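Local structure of universal stress protein (Pseudomonas aeruginosa UCBPP-PA14, 7MQ5) at residues R26-A31 with E63-S68; H39-E44 with I82-A87; L115-P120 with G253-N258. The protein is of unknown function but belongs to the universal stress protein family, whose members are linked to stress survival and in some cases bind ATP. One frame throughout, in Å; residues are numbered along the deposited sequence. Where two conformers were deposited one is given.

Contact 1 (R26-A31 with E63-S68); sequences RAQLIA and EGYSVS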
# COMPACT_ATOMS: atom_id res chain seq x y z
N ARG A 26 5.14 -10.40 -5.66
CA ARG A 26 5.43 -9.58 -4.46
C ARG A 26 5.17 -10.42 -3.20
O ARG A 26 5.95 -10.31 -2.24
CB ARG A 26 4.55 -8.33 -4.36
CG ARG A 26 4.55 -7.41 -5.57
CD ARG A 26 5.89 -7.14 -6.17
NE ARG A 26 5.81 -6.01 -7.07
CZ ARG A 26 6.72 -5.69 -7.97
NH1 ARG A 26 6.58 -4.59 -8.68
NH2 ARG A 26 7.76 -6.48 -8.17
N ALA A 27 4.10 -11.23 -3.19
CA ALA A 27 3.78 -12.05 -2.01
C ALA A 27 4.92 -13.02 -1.70
O ALA A 27 5.26 -13.20 -0.52
CB ALA A 27 2.48 -12.78 -2.24
N GLN A 28 5.49 -13.64 -2.75
CA GLN A 28 6.62 -14.59 -2.55
C GLN A 28 7.83 -13.85 -1.98
O GLN A 28 8.53 -14.40 -1.13
CB GLN A 28 6.98 -15.29 -3.86
CG GLN A 28 6.00 -16.35 -4.29
CD GLN A 28 6.37 -16.83 -5.67
OE1 GLN A 28 6.13 -16.15 -6.66
NE2 GLN A 28 7.03 -17.97 -5.73
N LEU A 29 8.09 -12.64 -2.46
CA LEU A 29 9.27 -11.90 -1.95
C LEU A 29 9.07 -11.60 -0.47
O LEU A 29 9.97 -11.88 0.34
CB LEU A 29 9.47 -10.61 -2.75
CG LEU A 29 10.70 -9.81 -2.36
CD1 LEU A 29 11.97 -10.55 -2.74
CD2 LEU A 29 10.68 -8.44 -3.01
N ILE A 30 7.90 -11.07 -0.12
CA ILE A 30 7.62 -10.69 1.29
C ILE A 30 7.65 -11.94 2.17
O ILE A 30 8.39 -11.95 3.17
CB ILE A 30 6.27 -9.96 1.37
CG1 ILE A 30 6.28 -8.63 0.62
CG2 ILE A 30 5.85 -9.79 2.82
CD1 ILE A 30 4.90 -8.10 0.31
N ALA A 31 6.88 -12.97 1.81
CA ALA A 31 6.75 -14.16 2.68
C ALA A 31 8.06 -14.96 2.72
O ALA A 31 8.26 -15.70 3.70
CB ALA A 31 5.58 -15.00 2.23
N GLU A 63 8.43 -25.03 -2.27
CA GLU A 63 9.41 -23.91 -2.14
C GLU A 63 9.49 -23.43 -0.68
O GLU A 63 10.27 -22.50 -0.43
CB GLU A 63 9.03 -22.76 -3.08
CG GLU A 63 9.18 -23.08 -4.56
CD GLU A 63 8.74 -21.96 -5.49
OE1 GLU A 63 8.41 -20.86 -5.00
OE2 GLU A 63 8.72 -22.19 -6.72
N GLY A 64 8.69 -24.00 0.23
CA GLY A 64 8.76 -23.65 1.67
C GLY A 64 7.67 -22.70 2.16
O GLY A 64 7.71 -22.33 3.35
N TYR A 65 6.72 -22.33 1.31
CA TYR A 65 5.67 -21.38 1.74
C TYR A 65 4.51 -22.13 2.40
O TYR A 65 4.23 -23.28 2.06
CB TYR A 65 5.13 -20.59 0.54
CG TYR A 65 6.15 -19.69 -0.11
CD1 TYR A 65 6.41 -18.44 0.40
CD2 TYR A 65 6.86 -20.10 -1.23
CE1 TYR A 65 7.35 -17.60 -0.17
CE2 TYR A 65 7.81 -19.27 -1.82
CZ TYR A 65 8.06 -18.02 -1.28
OH TYR A 65 8.99 -17.19 -1.85
N SER A 66 3.88 -21.44 3.35
CA SER A 66 2.59 -21.87 3.95
C SER A 66 1.50 -21.29 3.04
O SER A 66 1.48 -20.06 2.85
CB SER A 66 2.47 -21.37 5.36
OG SER A 66 1.22 -21.71 5.93
N VAL A 67 0.66 -22.15 2.45
CA VAL A 67 -0.31 -21.69 1.42
C VAL A 67 -1.68 -22.33 1.60
O VAL A 67 -1.76 -23.53 1.88
CB VAL A 67 0.21 -22.02 0.01
CG1 VAL A 67 -0.67 -21.43 -1.08
CG2 VAL A 67 1.66 -21.61 -0.18
N SER A 68 -2.72 -21.54 1.38
CA SER A 68 -4.11 -22.03 1.24
C SER A 68 -4.69 -21.34 0.01
O SER A 68 -4.12 -20.32 -0.45
CB SER A 68 -4.96 -21.81 2.48
OG SER A 68 -5.00 -20.45 2.85
O HOH W 1 7.67 -19.46 -8.15
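The hydroxyl of Tyr65 donates a hydrogen bond to the backbone carbonyl of Gln28, with OH 2.9 Å from O. A phenol joined to a helix in this way illustrates how a residue just beyond one helix can tie itself to another. The donor stands above the carbonyl plane, and the C=O...donor angle is only 110°, so the bond comes in from the flank of the C=O. Ala31 CB sits at the ring edge near the ring plane, 4.0 Å from Tyr65 CE1, while Gln28 CB lies 3.4 Å from Tyr65 OH; one helical turn thus takes both the hydroxyl and the edge leading to it. Tyr65 is aimed there by a first torsion that sets CG opposite its own carbonyl carbon (chi1 -65°).

In the fold, helix 22-34 and helix 50-62 flank the same face of the parallel N-terminal part of the sheet, and residues 63-68 turn from the second helix into strand 67-72, completing a beta-alpha-beta crossover from strand 37-43. Gly64, at positive phi, makes the turn as a Schellman motif, and Leu60 of helix 50-62 packs on both Gln28 and Tyr65.

A second, weaker polar link joins the side chains of Gln28 and Glu63, of which Glu63 is exposed. The extended side chain of Gln28 brings NE2 to 3.3 Å from Glu63 OE1, a weak bond bent to 121° at the hydrogen, although amide and carboxylate are nearly coplanar. Water 1 bridges the same two groups, accepting from Gln28 NE2 at 2.9 Å and donating to Glu63 OE2 at 3.3 Å.

Contact 2 (H39-E44 with I82-A87); sequences HLLVCE and IAEQQA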
# COMPACT_ATOMS: atom_id res chain seq x y z
N HIS A 39 -2.66 -16.75 1.32
CA HIS A 39 -3.99 -17.25 0.90
C HIS A 39 -4.25 -16.75 -0.51
O HIS A 39 -4.37 -15.53 -0.72
CB HIS A 39 -5.08 -16.83 1.87
CG HIS A 39 -6.41 -17.40 1.50
ND1 HIS A 39 -6.67 -18.75 1.65
CD2 HIS A 39 -7.52 -16.84 1.00
CE1 HIS A 39 -7.91 -18.98 1.25
NE2 HIS A 39 -8.45 -17.82 0.85
N LEU A 40 -4.30 -17.67 -1.47
CA LEU A 40 -4.50 -17.31 -2.89
C LEU A 40 -5.99 -17.34 -3.21
O LEU A 40 -6.63 -18.39 -3.01
CB LEU A 40 -3.74 -18.28 -3.79
CG LEU A 40 -2.31 -18.62 -3.38
CD1 LEU A 40 -1.65 -19.51 -4.43
CD2 LEU A 40 -1.48 -17.38 -3.13
N LEU A 41 -6.50 -16.25 -3.77
CA LEU A 41 -7.94 -16.14 -4.06
C LEU A 41 -8.16 -15.86 -5.54
O LEU A 41 -7.58 -14.89 -6.07
CB LEU A 41 -8.54 -15.01 -3.22
CG LEU A 41 -9.97 -14.60 -3.57
CD1 LEU A 41 -10.95 -15.71 -3.22
CD2 LEU A 41 -10.35 -13.29 -2.89
N VAL A 42 -9.03 -16.66 -6.17
CA VAL A 42 -9.54 -16.34 -7.53
C VAL A 42 -11.00 -15.91 -7.36
O VAL A 42 -11.77 -16.67 -6.77
CB VAL A 42 -9.40 -17.52 -8.52
CG1 VAL A 42 -10.10 -17.19 -9.83
CG2 VAL A 42 -7.95 -17.89 -8.75
N CYS A 43 -11.33 -14.73 -7.87
CA CYS A 43 -12.70 -14.18 -7.77
C CYS A 43 -13.44 -14.45 -9.08
O CYS A 43 -13.27 -13.66 -10.03
CB CYS A 43 -12.67 -12.69 -7.47
SG CYS A 43 -11.80 -12.29 -5.94
N GLU A 44 -14.20 -15.53 -9.13
CA GLU A 44 -14.93 -15.91 -10.36
C GLU A 44 -15.96 -16.97 -10.01
O GLU A 44 -15.70 -17.79 -9.12
CB GLU A 44 -13.97 -16.47 -11.41
CG GLU A 44 -14.66 -16.82 -12.72
CD GLU A 44 -13.77 -17.37 -13.81
OE1 GLU A 44 -12.58 -16.97 -13.87
OE2 GLU A 44 -14.27 -18.19 -14.61
N ILE A 82 -12.81 -8.48 0.01
CA ILE A 82 -12.92 -8.11 1.45
C ILE A 82 -13.55 -9.26 2.25
O ILE A 82 -13.08 -9.53 3.37
CB ILE A 82 -13.65 -6.77 1.60
CG1 ILE A 82 -12.79 -5.64 1.02
CG2 ILE A 82 -14.04 -6.50 3.05
CD1 ILE A 82 -13.50 -4.32 0.87
N ALA A 83 -14.55 -9.95 1.70
CA ALA A 83 -15.14 -11.09 2.45
C ALA A 83 -14.06 -12.15 2.71
O ALA A 83 -14.07 -12.77 3.79
CB ALA A 83 -16.32 -11.67 1.71
N GLU A 84 -13.18 -12.37 1.74
CA GLU A 84 -12.12 -13.39 1.93
C GLU A 84 -11.12 -12.91 2.99
O GLU A 84 -10.65 -13.73 3.81
CB GLU A 84 -11.42 -13.71 0.61
CG GLU A 84 -10.74 -15.06 0.63
CD GLU A 84 -11.70 -16.24 0.55
OE1 GLU A 84 -12.95 -16.03 0.44
OE2 GLU A 84 -11.20 -17.37 0.57
N GLN A 85 -10.76 -11.64 2.96
CA GLN A 85 -9.85 -11.06 3.98
C GLN A 85 -10.47 -11.27 5.38
O GLN A 85 -9.72 -11.61 6.32
CB GLN A 85 -9.63 -9.58 3.67
CG GLN A 85 -8.72 -8.88 4.67
CD GLN A 85 -9.46 -8.32 5.87
OE1 GLN A 85 -10.64 -7.96 5.80
NE2 GLN A 85 -8.75 -8.19 6.98
N GLN A 86 -11.78 -11.07 5.49
CA GLN A 86 -12.46 -11.24 6.80
C GLN A 86 -12.44 -12.72 7.23
O GLN A 86 -12.12 -13.00 8.40
CB GLN A 86 -13.89 -10.71 6.69
CG GLN A 86 -13.95 -9.19 6.60
CD GLN A 86 -13.62 -8.58 7.93
OE1 GLN A 86 -14.34 -8.77 8.91
NE2 GLN A 86 -12.52 -7.85 7.99
N ALA A 87 -12.76 -13.62 6.30
CA ALA A 87 -12.83 -15.06 6.63
C ALA A 87 -11.46 -15.60 7.05
O ALA A 87 -11.39 -16.41 7.99
CB ALA A 87 -13.33 -15.82 5.43
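Unusually for the layer between a sheet and a helix, the contact of His39 with Glu84 is polar and yet buried: NE2 of His39 donates to OE2 of Glu84 over 2.8 Å, at an N-H...O angle of 157°. The carboxylate oxygen accepts on its anti lone pair, the one facing away from OE1, and it lies close to the imidazole plane. Ring and carboxylate are themselves nearly coplanar, 18° apart, so the acid meets the edge of the ring.

The other ring nitrogen, His39 ND1, is hydrogen-bonded to Ser68 OG on the adjoining strand. With a partner at each nitrogen, the imidazole is held against rotation about its CB-CG bond. Glu84 OE2 has a second partner as well, Asn70 ND2; together the two N-H groups would be expected to offset part of the negative charge that a buried carboxylate carries.

Glu84 reaches the histidine by bending at its second torsion (chi2 74°), which turns the carboxylate aside from the line of the first carbons. Leu41 lies along this bent chain, its CD2 3.7 Å from Glu84 CB and its CD1 3.9 Å from Glu84 CD. Apolar methyls thereby back the aliphatic part of the acid, and Leu11 of strand 9-13 touches His39, Leu41 and Glu84. Strand 37-43 thus turns alternate side chains, His39 and Leu41, onto helix 77-88, consistent with the alpha/beta/alpha layering of Rossmann-like HUP folds.

Contact 3 (L115-P120 with G253-N258); sequences LLRFAP and GALIGN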
# COMPACT_ATOMS: atom_id res chain seq x y z
N LEU A 115 -12.33 -1.21 -3.46
CA LEU A 115 -11.48 -2.07 -2.61
C LEU A 115 -10.65 -1.17 -1.67
O LEU A 115 -10.57 -1.45 -0.46
CB LEU A 115 -10.56 -2.92 -3.48
CG LEU A 115 -9.51 -3.73 -2.73
CD1 LEU A 115 -10.17 -4.71 -1.77
CD2 LEU A 115 -8.59 -4.45 -3.69
N LEU A 116 -10.01 -0.15 -2.23
CA LEU A 116 -9.16 0.72 -1.38
C LEU A 116 -9.99 1.48 -0.33
O LEU A 116 -9.49 1.70 0.77
CB LEU A 116 -8.42 1.72 -2.26
CG LEU A 116 -7.32 1.12 -3.12
CD1 LEU A 116 -6.74 2.16 -4.05
CD2 LEU A 116 -6.24 0.48 -2.27
N ARG A 117 -11.20 1.88 -0.69
CA ARG A 117 -12.07 2.63 0.25
C ARG A 117 -12.45 1.75 1.44
O ARG A 117 -12.24 2.18 2.60
CB ARG A 117 -13.30 3.08 -0.53
CG ARG A 117 -14.31 3.88 0.27
CD ARG A 117 -15.31 4.54 -0.66
NE ARG A 117 -14.65 5.41 -1.63
CZ ARG A 117 -14.55 5.19 -2.95
NH1 ARG A 117 -15.11 4.14 -3.52
NH2 ARG A 117 -13.90 6.07 -3.69
N PHE A 118 -12.88 0.52 1.17
CA PHE A 118 -13.50 -0.31 2.24
C PHE A 118 -12.57 -1.33 2.88
O PHE A 118 -12.98 -1.89 3.91
CB PHE A 118 -14.77 -0.97 1.69
CG PHE A 118 -15.85 0.05 1.41
CD1 PHE A 118 -16.48 0.70 2.46
CD2 PHE A 118 -16.21 0.38 0.12
CE1 PHE A 118 -17.46 1.66 2.23
CE2 PHE A 118 -17.19 1.33 -0.12
CZ PHE A 118 -17.81 1.97 0.94
N ALA A 119 -11.39 -1.58 2.33
CA ALA A 119 -10.54 -2.63 2.93
C ALA A 119 -10.14 -2.24 4.35
O ALA A 119 -9.55 -1.18 4.55
CB ALA A 119 -9.33 -2.87 2.08
N PRO A 120 -10.37 -3.12 5.35
CA PRO A 120 -10.00 -2.79 6.73
C PRO A 120 -8.59 -3.25 7.09
O PRO A 120 -8.34 -3.72 8.19
CB PRO A 120 -11.08 -3.54 7.53
CG PRO A 120 -11.31 -4.78 6.71
CD PRO A 120 -11.18 -4.35 5.27
N GLY A 253 -18.62 10.22 3.53
CA GLY A 253 -17.79 9.00 3.53
C GLY A 253 -16.55 9.10 2.66
O GLY A 253 -15.97 8.04 2.31
N ALA A 254 -16.09 10.32 2.37
CA ALA A 254 -14.89 10.50 1.52
C ALA A 254 -13.63 10.29 2.37
O ALA A 254 -12.98 11.28 2.75
CB ALA A 254 -14.92 11.85 0.87
N LEU A 255 -13.29 9.03 2.63
CA LEU A 255 -12.21 8.72 3.60
C LEU A 255 -10.83 8.58 2.94
O LEU A 255 -9.85 8.55 3.67
CB LEU A 255 -12.59 7.45 4.37
CG LEU A 255 -12.65 6.15 3.57
CD1 LEU A 255 -11.27 5.49 3.48
CD2 LEU A 255 -13.64 5.18 4.23
N ILE A 256 -10.74 8.55 1.62
CA ILE A 256 -9.39 8.44 0.99
C ILE A 256 -8.71 9.81 1.03
O ILE A 256 -7.53 9.90 1.46
CB ILE A 256 -9.49 7.88 -0.44
CG1 ILE A 256 -10.02 6.44 -0.47
CG2 ILE A 256 -8.15 8.00 -1.14
CD1 ILE A 256 -9.10 5.42 0.10
N GLY A 257 -9.43 10.85 0.63
CA GLY A 257 -8.89 12.22 0.60
C GLY A 257 -8.34 12.58 -0.76
O GLY A 257 -7.87 11.69 -1.48
N ASN A 258 -8.27 13.87 -1.06
CA ASN A 258 -7.82 14.30 -2.41
C ASN A 258 -6.37 13.91 -2.69
O ASN A 258 -6.08 13.49 -3.83
CB ASN A 258 -7.94 15.81 -2.61
CG ASN A 258 -7.57 16.23 -4.01
OD1 ASN A 258 -8.30 15.94 -4.96
ND2 ASN A 258 -6.44 16.91 -4.16
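Leu255 approaches Arg117 by closing its isobutyl group over a backbone carbonyl. Its CB is still 5.6 Å from Arg117 O; CG comes to 4.1 Å of that oxygen, and the branch then straddles it, with CD1 at 3.6 Å and CD2 at 3.7 Å. In one of the two conformers modelled for Arg117, CD2 also reaches the aliphatic part of the arginine, 4.2 Å from Arg117 CG. The pose depends on an uncommon first torsion, with CG between the backbone N and the carbonyl carbon (chi1 67°), which swings the methyls toward the helix although the first bond of the side chain runs across it. The oxygen they cover is buried and has no hydrogen-bonding partner in the model, so the local interaction is one of methyl groups against a carbonyl.

Ile256 works beside it. Its CD1 makes the closest approach, 3.8 Å from Leu116 O and 4.1 Å from Arg117 CA, and packs more distantly on Leu116 CB. On the helix side, in the same conformer, Arg117 CG lies over the centre of one face of the Phe118 ring.

The surface being met is the last turn of helix 110-118, where Lys275 NZ supplies hydrogen bonds to Leu116 O and Ala119 O. Segment 253-258 arrives from the long loop after strand 240-244 and runs through Gly257, the N-cap residue, to Asn258, where helix 258-264 begins. Leu283 of helix 277-287 touches Leu255, while Val123 and Met125 of strand 123-126 lie against Leu116, so the contact sits where the C-terminal end of one helix meets a loop from the other half of the sheet.

Contacts 1 and 2, with centres about 16 Å apart, lie on opposite faces of the sheet: helix 22-34 packs on Leu38 on one face of strand 37-43, and contact 2 lies on the other. They join where Ser68 O lies 2.8 Å from Leu40 N, a probable hydrogen bond between neighbouring strands. Contact 2 passes on to contact 3, about 19 Å away between centres, where Ile82 CD1 packs 3.7 Å from Phe118 CB. Contacts 1 and 3 do not touch. The strand order, 3-2-1-4-5 then 10-9-6-7-8, is consistent with two similar halves. Loop 253-258 probably corresponds to part of the glycine-rich nucleotide loop of ATP-binding relatives; whether this protein binds a nucleotide is not known.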